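Local coordinates for putative ABC transporter (Thermobispora bispora, PDB 4PE6), which probably binds a carbohydrate or related polyol acid as the solute-binding component of an ABC transporter, at residues A[258-272]-A[307-319]. Sequence-based numbering, arbitrary orientation.
Sequences MSDPAQSVAALWAAL and EYAAWPWTRELFR. With LTH ((2R,3S)-2,3,4-trihydroxybutanoic acid), chain C.
Asp260 and Trp313 meet in the tight, buried middle of this contact: Trp313 NE1 points almost straight at Asp260 OD2 (2.8 Å, 169°), in the indole plane and nearly along the C-O axis. Asp260 CG, anti to the backbone N (chi1 178°), carries the carboxylate to the loop, where OD1 accepts from Trp311 N above the carboxylate plane (2.9 Å); bonds at both oxygens, with a weak third from Ala262 N to OD1, fix its rotation. The Trp313 indole lies between Trp311 CB on one face and Ala266 CB on the other, a CH-pi contact 4.3 Å from the five-membered ring centroid. Farther along helix 263-272, Phe318 receives Trp269 CB over its ring face, and its CZ presses on Ala270 CA (3.4 Å). The Trp269 indole lies on the looser, partly exposed side, its NE1 making a long bond to Trp313 O (3.3 Å) from above the carbonyl plane, while Arg315 CB lies over its six-membered ring, 3.8 Å from the centroid. With an alanine at Trp269, Trp313 O would probably lose this donor and the Arg315 aliphatic chain its ring face. The extended Arg315 chain carries its guanidinium past Leu272 to salt bridges with Asp273 and Glu276. At the ligand end, Met258 SE makes a Met-aromatic contact at the Tyr308 ring edge, and Ser259 OG donates a very short hydrogen bond (2.5 Å) to O4 of the bound trihydroxybutanoic acid. In this periplasmic-binding-protein fold, the 307-313 loop runs beside helix 263-275 into helix 315-327; segments 263-272 and 315-319 cross at 84°, with strands 122-126 and 283-290 and helix 31-49 packed around.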
# COMPACT_ATOMS: atom_id res chain seq x y z
N MSE A 258 -4.37 -5.98 1.13
CA MSE A 258 -3.56 -4.76 1.11
C MSE A 258 -3.89 -4.02 -0.15
O MSE A 258 -4.53 -4.56 -1.07
CB MSE A 258 -2.04 -5.03 1.10
CG MSE A 258 -1.56 -5.80 2.31
SE MSE A 258 0.40 -5.75 2.50
CE MSE A 258 0.57 -3.94 3.28
N SER A 259 -3.49 -2.76 -0.19
CA SER A 259 -3.40 -2.01 -1.43
C SER A 259 -2.46 -2.67 -2.43
O SER A 259 -1.68 -3.59 -2.07
CB SER A 259 -2.92 -0.58 -1.13
OG SER A 259 -1.64 -0.61 -0.50
N ASP A 260 -2.51 -2.16 -3.65
CA ASP A 260 -1.74 -2.67 -4.79
C ASP A 260 -0.42 -1.94 -4.93
O ASP A 260 -0.41 -0.74 -5.22
CB ASP A 260 -2.57 -2.47 -6.07
CG ASP A 260 -1.86 -2.90 -7.34
OD1 ASP A 260 -0.94 -3.76 -7.32
OD2 ASP A 260 -2.25 -2.39 -8.40
N PRO A 261 0.71 -2.65 -4.71
CA PRO A 261 2.00 -2.00 -4.91
C PRO A 261 2.20 -1.48 -6.33
O PRO A 261 2.93 -0.51 -6.52
CB PRO A 261 3.02 -3.12 -4.60
CG PRO A 261 2.28 -4.10 -3.78
CD PRO A 261 0.85 -4.04 -4.25
N ALA A 262 1.56 -2.12 -7.31
CA ALA A 262 1.66 -1.72 -8.68
C ALA A 262 0.84 -0.48 -9.04
O ALA A 262 0.70 -0.15 -10.20
CB ALA A 262 1.33 -2.90 -9.60
N GLN A 263 0.32 0.24 -8.05
CA GLN A 263 -0.08 1.61 -8.31
C GLN A 263 1.05 2.41 -8.94
O GLN A 263 0.78 3.33 -9.71
CB GLN A 263 -0.52 2.31 -7.06
CG GLN A 263 -1.90 1.90 -6.56
CD GLN A 263 -2.16 2.49 -5.20
OE1 GLN A 263 -2.74 3.56 -5.10
NE2 GLN A 263 -1.71 1.80 -4.14
N SER A 264 2.31 2.08 -8.63
CA SER A 264 3.43 2.75 -9.24
C SER A 264 3.50 2.54 -10.77
O SER A 264 3.93 3.44 -11.51
CB SER A 264 4.75 2.32 -8.59
OG SER A 264 4.96 0.93 -8.79
N VAL A 265 3.14 1.34 -11.20
CA VAL A 265 3.17 1.01 -12.61
C VAL A 265 2.00 1.70 -13.31
O VAL A 265 2.14 2.25 -14.39
CB VAL A 265 3.05 -0.50 -12.82
CG1 VAL A 265 2.96 -0.82 -14.29
CG2 VAL A 265 4.25 -1.23 -12.21
N ALA A 266 0.84 1.68 -12.68
CA ALA A 266 -0.31 2.41 -13.22
C ALA A 266 0.00 3.91 -13.31
O ALA A 266 -0.41 4.58 -14.24
CB ALA A 266 -1.54 2.18 -12.36
N ALA A 267 0.72 4.45 -12.32
CA ALA A 267 1.11 5.86 -12.33
C ALA A 267 2.06 6.17 -13.50
O ALA A 267 1.97 7.22 -14.11
CB ALA A 267 1.75 6.24 -11.01
N LEU A 268 2.95 5.23 -13.81
CA LEU A 268 3.83 5.36 -14.98
C LEU A 268 3.00 5.50 -16.26
O LEU A 268 3.27 6.37 -17.09
CB LEU A 268 4.73 4.13 -15.10
CG LEU A 268 5.62 3.98 -16.33
CD1 LEU A 268 6.56 5.15 -16.49
CD2 LEU A 268 6.38 2.67 -16.28
N TRP A 269 2.01 4.63 -16.44
CA TRP A 269 1.17 4.67 -17.64
C TRP A 269 0.34 5.95 -17.68
O TRP A 269 0.22 6.57 -18.72
CB TRP A 269 0.27 3.45 -17.75
CG TRP A 269 1.05 2.15 -17.87
CD1 TRP A 269 0.90 1.05 -17.10
CD2 TRP A 269 2.11 1.86 -18.78
NE1 TRP A 269 1.79 0.07 -17.48
CE2 TRP A 269 2.56 0.55 -18.50
CE3 TRP A 269 2.73 2.58 -19.82
CZ2 TRP A 269 3.59 -0.07 -19.22
CZ3 TRP A 269 3.74 1.96 -20.56
CH2 TRP A 269 4.17 0.65 -20.23
N ALA A 270 -0.20 6.35 -16.54
CA ALA A 270 -0.86 7.65 -16.45
C ALA A 270 0.05 8.80 -16.91
O ALA A 270 -0.34 9.65 -17.71
CB ALA A 270 -1.35 7.90 -15.03
N ALA A 271 1.28 8.83 -16.40
CA ALA A 271 2.22 9.88 -16.78
C ALA A 271 2.47 9.91 -18.28
O ALA A 271 2.49 10.99 -18.88
CB ALA A 271 3.53 9.74 -16.01
N LEU A 272 2.67 8.74 -18.89
CA LEU A 272 2.95 8.68 -20.30
C LEU A 272 1.74 9.16 -21.12
O LEU A 272 1.92 9.84 -22.12
CB LEU A 272 3.33 7.28 -20.74
CG LEU A 272 4.63 6.73 -20.16
CD1 LEU A 272 4.92 5.38 -20.79
CD2 LEU A 272 5.80 7.67 -20.37
N GLU A 307 7.90 -11.17 -2.18
CA GLU A 307 7.17 -10.45 -3.22
C GLU A 307 5.72 -10.31 -2.81
O GLU A 307 5.06 -11.30 -2.51
CB GLU A 307 7.24 -11.18 -4.55
CG GLU A 307 6.51 -10.49 -5.70
CD GLU A 307 6.45 -11.33 -6.96
OE1 GLU A 307 6.91 -12.49 -6.92
OE2 GLU A 307 5.95 -10.83 -7.99
N TYR A 308 5.24 -9.07 -2.79
CA TYR A 308 3.86 -8.78 -2.46
C TYR A 308 2.99 -8.90 -3.72
O TYR A 308 3.41 -8.56 -4.83
CB TYR A 308 3.74 -7.36 -1.85
CG TYR A 308 4.24 -7.29 -0.43
CD1 TYR A 308 5.58 -7.51 -0.13
CD2 TYR A 308 3.36 -7.03 0.62
CE1 TYR A 308 6.04 -7.43 1.17
CE2 TYR A 308 3.81 -6.96 1.93
CZ TYR A 308 5.15 -7.16 2.20
OH TYR A 308 5.62 -7.09 3.48
N ALA A 309 1.76 -9.37 -3.53
CA ALA A 309 0.80 -9.47 -4.61
C ALA A 309 0.55 -8.08 -5.19
O ALA A 309 0.40 -7.09 -4.43
CB ALA A 309 -0.50 -10.09 -4.12
N ALA A 310 0.51 -8.02 -6.51
CA ALA A 310 0.44 -6.77 -7.27
C ALA A 310 -0.30 -7.02 -8.57
O ALA A 310 -0.16 -8.08 -9.16
CB ALA A 310 1.85 -6.27 -7.54
N TRP A 311 -1.12 -6.07 -9.03
CA TRP A 311 -1.83 -6.28 -10.29
C TRP A 311 -0.88 -5.97 -11.46
O TRP A 311 -0.12 -4.99 -11.41
CB TRP A 311 -3.11 -5.43 -10.36
CG TRP A 311 -4.12 -5.73 -9.31
CD1 TRP A 311 -4.67 -4.83 -8.43
CD2 TRP A 311 -4.75 -6.98 -9.03
NE1 TRP A 311 -5.61 -5.45 -7.63
CE2 TRP A 311 -5.66 -6.77 -7.97
CE3 TRP A 311 -4.62 -8.27 -9.58
CZ2 TRP A 311 -6.43 -7.80 -7.43
CZ3 TRP A 311 -5.40 -9.28 -9.05
CH2 TRP A 311 -6.29 -9.04 -7.98
N PRO A 312 -0.88 -6.82 -12.50
CA PRO A 312 0.04 -6.58 -13.62
C PRO A 312 -0.53 -5.58 -14.63
O PRO A 312 -1.10 -5.97 -15.66
CB PRO A 312 0.20 -7.99 -14.23
CG PRO A 312 -1.13 -8.64 -13.96
CD PRO A 312 -1.61 -8.09 -12.65
N TRP A 313 -0.37 -4.30 -14.34
CA TRP A 313 -0.88 -3.27 -15.24
C TRP A 313 -0.05 -3.17 -16.51
O TRP A 313 1.17 -3.00 -16.45
CB TRP A 313 -0.94 -1.90 -14.54
CG TRP A 313 -1.77 -1.93 -13.35
CD1 TRP A 313 -1.33 -1.93 -12.06
CD2 TRP A 313 -3.20 -2.00 -13.29
NE1 TRP A 313 -2.39 -2.00 -11.20
CE2 TRP A 313 -3.55 -2.05 -11.93
CE3 TRP A 313 -4.21 -2.03 -14.26
CZ2 TRP A 313 -4.88 -2.11 -11.50
CZ3 TRP A 313 -5.54 -2.11 -13.83
CH2 TRP A 313 -5.86 -2.14 -12.47
N THR A 314 -0.71 -3.36 -17.64
CA THR A 314 -0.17 -3.00 -18.92
C THR A 314 -0.75 -1.63 -19.23
O THR A 314 -1.70 -1.17 -18.60
CB THR A 314 -0.59 -3.99 -20.02
OG1 THR A 314 -2.02 -4.07 -20.08
CG2 THR A 314 -0.00 -5.39 -19.74
N ARG A 315 -0.17 -0.96 -20.21
CA ARG A 315 -0.71 0.29 -20.66
C ARG A 315 -2.19 0.12 -21.08
O ARG A 315 -3.03 0.97 -20.79
CB ARG A 315 0.13 0.84 -21.80
CG ARG A 315 -0.03 2.33 -21.95
CD ARG A 315 0.88 2.91 -23.01
NE ARG A 315 0.83 4.36 -22.93
CZ ARG A 315 1.52 5.20 -23.69
NH1 ARG A 315 2.33 4.75 -24.63
NH2 ARG A 315 1.38 6.50 -23.49
N GLU A 316 -2.49 -1.00 -21.74
CA GLU A 316 -3.87 -1.29 -22.15
C GLU A 316 -4.83 -1.53 -20.97
O GLU A 316 -5.94 -0.99 -20.94
CB GLU A 316 -3.90 -2.48 -23.14
CG GLU A 316 -5.03 -2.38 -24.16
CD GLU A 316 -5.09 -1.01 -24.83
OE1 GLU A 316 -4.11 -0.62 -25.51
OE2 GLU A 316 -6.12 -0.31 -24.67
N LEU A 317 -4.40 -2.32 -19.99
CA LEU A 317 -5.24 -2.55 -18.80
C LEU A 317 -5.43 -1.25 -18.02
O LEU A 317 -6.53 -0.99 -17.54
CB LEU A 317 -4.66 -3.64 -17.88
CG LEU A 317 -4.80 -5.07 -18.40
CD1 LEU A 317 -4.06 -6.05 -17.48
CD2 LEU A 317 -6.26 -5.49 -18.56
N PHE A 318 -4.38 -0.44 -17.94
CA PHE A 318 -4.50 0.90 -17.35
C PHE A 318 -5.62 1.71 -18.01
O PHE A 318 -6.53 2.20 -17.34
CB PHE A 318 -3.19 1.67 -17.44
CG PHE A 318 -3.34 3.13 -17.15
CD1 PHE A 318 -3.49 3.56 -15.85
CD2 PHE A 318 -3.37 4.06 -18.18
CE1 PHE A 318 -3.68 4.90 -15.57
CE2 PHE A 318 -3.55 5.40 -17.90
CZ PHE A 318 -3.69 5.82 -16.59
N ARG A 319 -5.55 1.84 -19.34
CA ARG A 319 -6.54 2.59 -20.10
C ARG A 319 -7.96 2.06 -19.92
O ARG A 319 -8.91 2.85 -19.80
CB ARG A 319 -6.16 2.65 -21.59
CG ARG A 319 -5.07 3.67 -21.87
CD ARG A 319 -4.60 3.59 -23.31
NE ARG A 319 -3.51 4.52 -23.58
CZ ARG A 319 -2.84 4.57 -24.72
NH1 ARG A 319 -3.14 3.74 -25.71
NH2 ARG A 319 -1.87 5.46 -24.89
O1 LTH C . 1.86 -0.55 3.00
C1 LTH C . 2.25 0.59 2.55
O LTH C . 3.39 1.08 2.67
C2 LTH C . 1.25 1.41 1.69
O2 LTH C . 1.82 2.69 1.31
C3 LTH C . -0.04 1.69 2.44
O3 LTH C . 0.25 2.41 3.64
C4 LTH C . -0.95 2.57 1.55
O4 LTH C . -1.29 1.75 0.40
O HOH W 1 -0.90 -6.42 -2.05